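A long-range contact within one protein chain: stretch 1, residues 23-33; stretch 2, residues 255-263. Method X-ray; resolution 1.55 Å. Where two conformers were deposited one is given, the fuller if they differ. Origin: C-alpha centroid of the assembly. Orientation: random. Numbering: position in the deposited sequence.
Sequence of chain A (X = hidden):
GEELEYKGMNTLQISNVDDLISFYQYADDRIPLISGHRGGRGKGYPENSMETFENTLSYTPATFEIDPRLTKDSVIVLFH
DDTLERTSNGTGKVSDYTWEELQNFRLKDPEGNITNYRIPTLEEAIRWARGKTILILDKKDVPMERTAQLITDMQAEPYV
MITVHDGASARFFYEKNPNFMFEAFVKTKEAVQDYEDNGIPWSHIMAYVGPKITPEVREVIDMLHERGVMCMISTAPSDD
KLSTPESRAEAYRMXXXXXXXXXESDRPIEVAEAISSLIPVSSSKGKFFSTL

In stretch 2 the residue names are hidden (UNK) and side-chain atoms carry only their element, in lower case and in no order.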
# COMPACT_ATOMS: atom_id res chain seq x y z
N PHE A 23 0.10 -23.42 17.58
CA PHE A 23 1.47 -22.91 17.45
C PHE A 23 1.53 -21.45 17.91
O PHE A 23 2.42 -21.06 18.65
CB PHE A 23 1.97 -23.08 15.99
CG PHE A 23 3.40 -22.60 15.74
CD1 PHE A 23 4.50 -23.32 16.20
CD2 PHE A 23 3.64 -21.41 15.07
CE1 PHE A 23 5.79 -22.90 15.93
CE2 PHE A 23 4.93 -20.97 14.83
CZ PHE A 23 6.00 -21.73 15.26
N TYR A 24 0.53 -20.69 17.49
CA TYR A 24 0.47 -19.25 17.77
C TYR A 24 -0.35 -18.88 19.03
O TYR A 24 -0.54 -17.68 19.28
CB TYR A 24 -0.05 -18.46 16.55
CG TYR A 24 1.06 -18.27 15.52
CD1 TYR A 24 2.22 -17.58 15.85
CD2 TYR A 24 0.94 -18.77 14.23
CE1 TYR A 24 3.24 -17.42 14.96
CE2 TYR A 24 1.95 -18.61 13.33
CZ TYR A 24 3.10 -17.89 13.68
OH TYR A 24 4.15 -17.77 12.77
N GLN A 25 -0.81 -19.85 19.81
CA GLN A 25 -1.44 -19.55 21.11
C GLN A 25 -0.35 -19.23 22.11
O GLN A 25 0.52 -20.10 22.44
CB GLN A 25 -2.32 -20.71 21.62
CG GLN A 25 -3.03 -20.44 22.97
CD GLN A 25 -4.13 -19.35 22.89
OE1 GLN A 25 -4.41 -18.81 21.82
NE2 GLN A 25 -4.75 -19.05 24.04
N TYR A 26 -0.37 -18.01 22.61
CA TYR A 26 0.57 -17.60 23.64
C TYR A 26 0.55 -18.57 24.81
O TYR A 26 -0.49 -19.02 25.28
CB TYR A 26 0.34 -16.15 24.11
CG TYR A 26 1.27 -15.74 25.22
CD1 TYR A 26 2.58 -15.33 24.93
CD2 TYR A 26 0.88 -15.82 26.54
CE1 TYR A 26 3.46 -15.00 25.95
CE2 TYR A 26 1.75 -15.46 27.55
CZ TYR A 26 3.03 -15.04 27.25
OH TYR A 26 3.91 -14.70 28.25
N ALA A 27 1.76 -18.91 25.26
CA ALA A 27 1.97 -19.68 26.46
C ALA A 27 3.15 -19.08 27.20
O ALA A 27 4.08 -18.57 26.57
CB ALA A 27 2.23 -21.13 26.10
N ASP A 28 3.16 -19.21 28.53
CA ASP A 28 4.28 -18.61 29.27
C ASP A 28 5.62 -19.31 28.94
O ASP A 28 6.65 -18.60 28.86
CB ASP A 28 4.01 -18.50 30.79
CG ASP A 28 3.17 -17.27 31.18
OD1 ASP A 28 3.29 -16.17 30.60
OD2 ASP A 28 2.38 -17.42 32.13
N ASP A 29 5.61 -20.61 28.61
CA ASP A 29 6.85 -21.31 28.23
C ASP A 29 7.16 -21.32 26.73
O ASP A 29 7.92 -22.16 26.23
CB ASP A 29 6.84 -22.74 28.76
CG ASP A 29 5.88 -23.65 28.02
OD1 ASP A 29 5.04 -23.17 27.23
OD2 ASP A 29 5.96 -24.89 28.27
N ARG A 30 6.57 -20.39 26.00
CA ARG A 30 6.78 -20.33 24.56
C ARG A 30 8.26 -20.21 24.18
O ARG A 30 9.08 -19.70 24.95
CB ARG A 30 5.98 -19.19 23.93
CG ARG A 30 6.56 -17.78 24.00
CD ARG A 30 6.87 -17.28 25.46
NE ARG A 30 6.87 -15.82 25.57
CZ ARG A 30 7.04 -15.11 26.71
NH1 ARG A 30 7.28 -15.70 27.89
NH2 ARG A 30 6.98 -13.78 26.66
N ILE A 31 8.57 -20.72 22.99
CA ILE A 31 9.90 -20.63 22.37
C ILE A 31 9.95 -19.33 21.57
O ILE A 31 9.06 -19.09 20.74
CB ILE A 31 10.15 -21.84 21.46
CG1 ILE A 31 10.27 -23.10 22.33
CG2 ILE A 31 11.43 -21.68 20.58
CD1 ILE A 31 10.36 -24.33 21.52
N PRO A 32 11.01 -18.53 21.76
CA PRO A 32 11.14 -17.32 20.94
C PRO A 32 11.15 -17.71 19.47
O PRO A 32 11.86 -18.67 19.09
CB PRO A 32 12.50 -16.74 21.37
CG PRO A 32 12.62 -17.17 22.80
CD PRO A 32 12.02 -18.58 22.82
N LEU A 33 10.41 -16.95 18.65
CA LEU A 33 10.26 -17.23 17.23
C LEU A 33 10.98 -16.22 16.33
O LEU A 33 11.17 -15.07 16.72
CB LEU A 33 8.79 -17.30 16.87
CG LEU A 33 8.02 -18.38 17.58
CD1 LEU A 33 6.56 -18.36 17.05
CD2 LEU A 33 8.62 -19.83 17.43
N UNK A 255 15.20 -7.46 23.05
CA UNK A 255 13.82 -7.60 22.62
C UNK A 255 13.17 -8.81 23.28
O UNK A 255 12.07 -8.71 23.81
c UNK A 255 12.24 -8.08 20.74
c UNK A 255 13.66 -7.67 21.10
c UNK A 255 14.02 -6.29 20.51
c UNK A 255 14.43 -6.32 19.03
N UNK A 256 13.88 -9.95 23.29
CA UNK A 256 13.34 -11.15 23.92
C UNK A 256 13.19 -10.94 25.47
O UNK A 256 12.18 -11.29 26.08
c UNK A 256 14.19 -12.41 23.57
c UNK A 256 13.69 -13.65 24.31
c UNK A 256 12.76 -12.75 21.41
c UNK A 256 14.18 -12.66 22.04
N UNK A 257 14.17 -10.28 26.07
CA UNK A 257 14.15 -10.06 27.52
C UNK A 257 12.96 -9.17 27.92
O UNK A 257 12.48 -9.28 29.08
c UNK A 257 17.85 -9.56 28.66
n UNK A 257 21.24 -10.52 27.51
c UNK A 257 20.14 -9.79 27.64
n UNK A 257 19.14 -10.23 28.43
c UNK A 257 16.69 -10.31 27.96
n UNK A 257 20.06 -8.62 26.98
c UNK A 257 15.46 -9.41 27.98
N UNK A 258 12.50 -8.32 26.99
CA UNK A 258 11.36 -7.43 27.22
C UNK A 258 10.00 -8.14 27.09
O UNK A 258 8.93 -7.54 27.35
o UNK A 258 12.17 -5.07 28.73
c UNK A 258 12.54 -5.24 26.37
c UNK A 258 12.63 -4.54 27.71
c UNK A 258 11.37 -6.23 26.26
n UNK A 258 13.24 -3.36 27.73
N UNK A 259 10.01 -9.41 26.68
CA UNK A 259 8.78 -10.26 26.67
C UNK A 259 8.18 -10.48 25.30
O UNK A 259 7.13 -11.13 25.15
N UNK A 260 8.84 -9.93 24.29
CA UNK A 260 8.41 -10.07 22.88
C UNK A 260 8.65 -11.53 22.44
O UNK A 260 9.64 -12.21 22.85
c UNK A 260 8.72 -7.62 22.31
c UNK A 260 9.15 -9.09 21.99
c UNK A 260 8.92 -9.41 20.51
N UNK A 261 7.72 -12.04 21.63
CA UNK A 261 7.63 -13.47 21.29
C UNK A 261 8.32 -13.80 19.99
O UNK A 261 8.87 -14.93 19.82
c UNK A 261 6.16 -13.92 21.27
c UNK A 261 5.43 -13.52 22.55
o UNK A 261 4.51 -12.67 22.46
o UNK A 261 5.90 -13.95 23.63
N UNK A 262 8.25 -12.86 19.04
CA UNK A 262 8.71 -13.11 17.69
C UNK A 262 9.52 -11.90 17.23
O UNK A 262 9.14 -10.77 17.47
c UNK A 262 6.45 -14.33 17.28
c UNK A 262 7.50 -13.34 16.70
c UNK A 262 8.03 -13.77 15.34
c UNK A 262 5.15 -14.47 16.48
N UNK A 263 10.69 -12.16 16.64
CA UNK A 263 11.46 -11.11 15.94
C UNK A 263 11.39 -11.33 14.44
O UNK A 263 11.76 -12.44 13.95
c UNK A 263 13.74 -10.16 15.48
c UNK A 263 12.92 -11.09 16.38
c UNK A 263 12.98 -10.60 17.82
c UNK A 263 14.37 -10.82 18.50

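Position 255 carries four side-chain carbons, forked at the first, with one arm two carbons long. This beta-branched pattern is isoleucine. Ile-255 lies in a helix that begins earlier in the chain, and it does not reach stretch 1.

Position 256 has the same set: four carbons, forked at the first, one arm two carbons long. Its CA-to-CB bond points toward stretch 1, and a methyl carbon on the fork packs against the ring of Pro-32. The residue is Ile-256. The closest approach is CG2 of Ile-256 to CG of Pro-32, 4.0 Å, an apolar contact.

Position 257 has three carbons, then a nitrogen, then a carbon bearing two more nitrogens. That is a guanidinium, so the residue is Arg-257. It is exposed and points out of reach of stretch 1.

Position 258 has three carbons, the third carrying one oxygen and one nitrogen. The terminal amide on a chain of this length identifies Gln-258. It makes no contact with stretch 1.

Position 259 has no side-chain atoms and can only be glycine. Gly-259 has phi 105° and psi 2°, the first residue after the helix to leave helical angles, and it forms a Schellman motif. A CB at these angles would be jammed against the carbonyl oxygen of Gln-258. The backbone O of Gly-259 accepts a weak hydrogen bond from NH2 of Arg-30, 3.1 Å.

Position 260 has three carbons, one carrying the other two. This is valine. The CA-to-CB bond of Val-260 points away from stretch 1, and the residue is buried.

Position 261 has two carbons, the second carrying two oxygens: a short carboxylate. One oxygen lies beside the guanidinium of Arg-30 and at the ring edge of Tyr-26. An acid of this length is Asp-261. Its OD1 accepts from NE of Arg-30 at 2.9 Å and from NH2 of Arg-30 at 3.2 Å, within a salt bridge. The other oxygen, OD2, is hydrogen-bonded elsewhere in the structure.

Position 262 has four carbons, forked at the first, one arm two carbons long, again isoleucine. Its side chain shares a sheet face with that of Leu-33. CG1 of Ile-262 lies 3.8 Å from CB of Leu-33, and CD1 of Ile-262 lies 3.8 Å from CE1 at the ring edge of Tyr-24.

Position 263 repeats the pattern of four carbons with the fork at the first and a two-carbon arm. It is Ile-263, and its backbone N donates to O of Leu-33 at 3.0 Å.

The contact joins a short parallel strand pairing to a charged anchor. Leu-33 spans the register: its N donates to O of Asp-261 at 2.8 Å, and its O accepts from Ile-263. Arg-30 grips both the Asp-261 carboxylate and the Gly-259 carbonyl, while its NH1 donates to O of Asp-28, 3.1 Å, bracing it within its own stretch. Apolar contacts at Ile-256 and Ile-262 complete the packing.

Stretch 2, residues 255-263: IIRQGVDII
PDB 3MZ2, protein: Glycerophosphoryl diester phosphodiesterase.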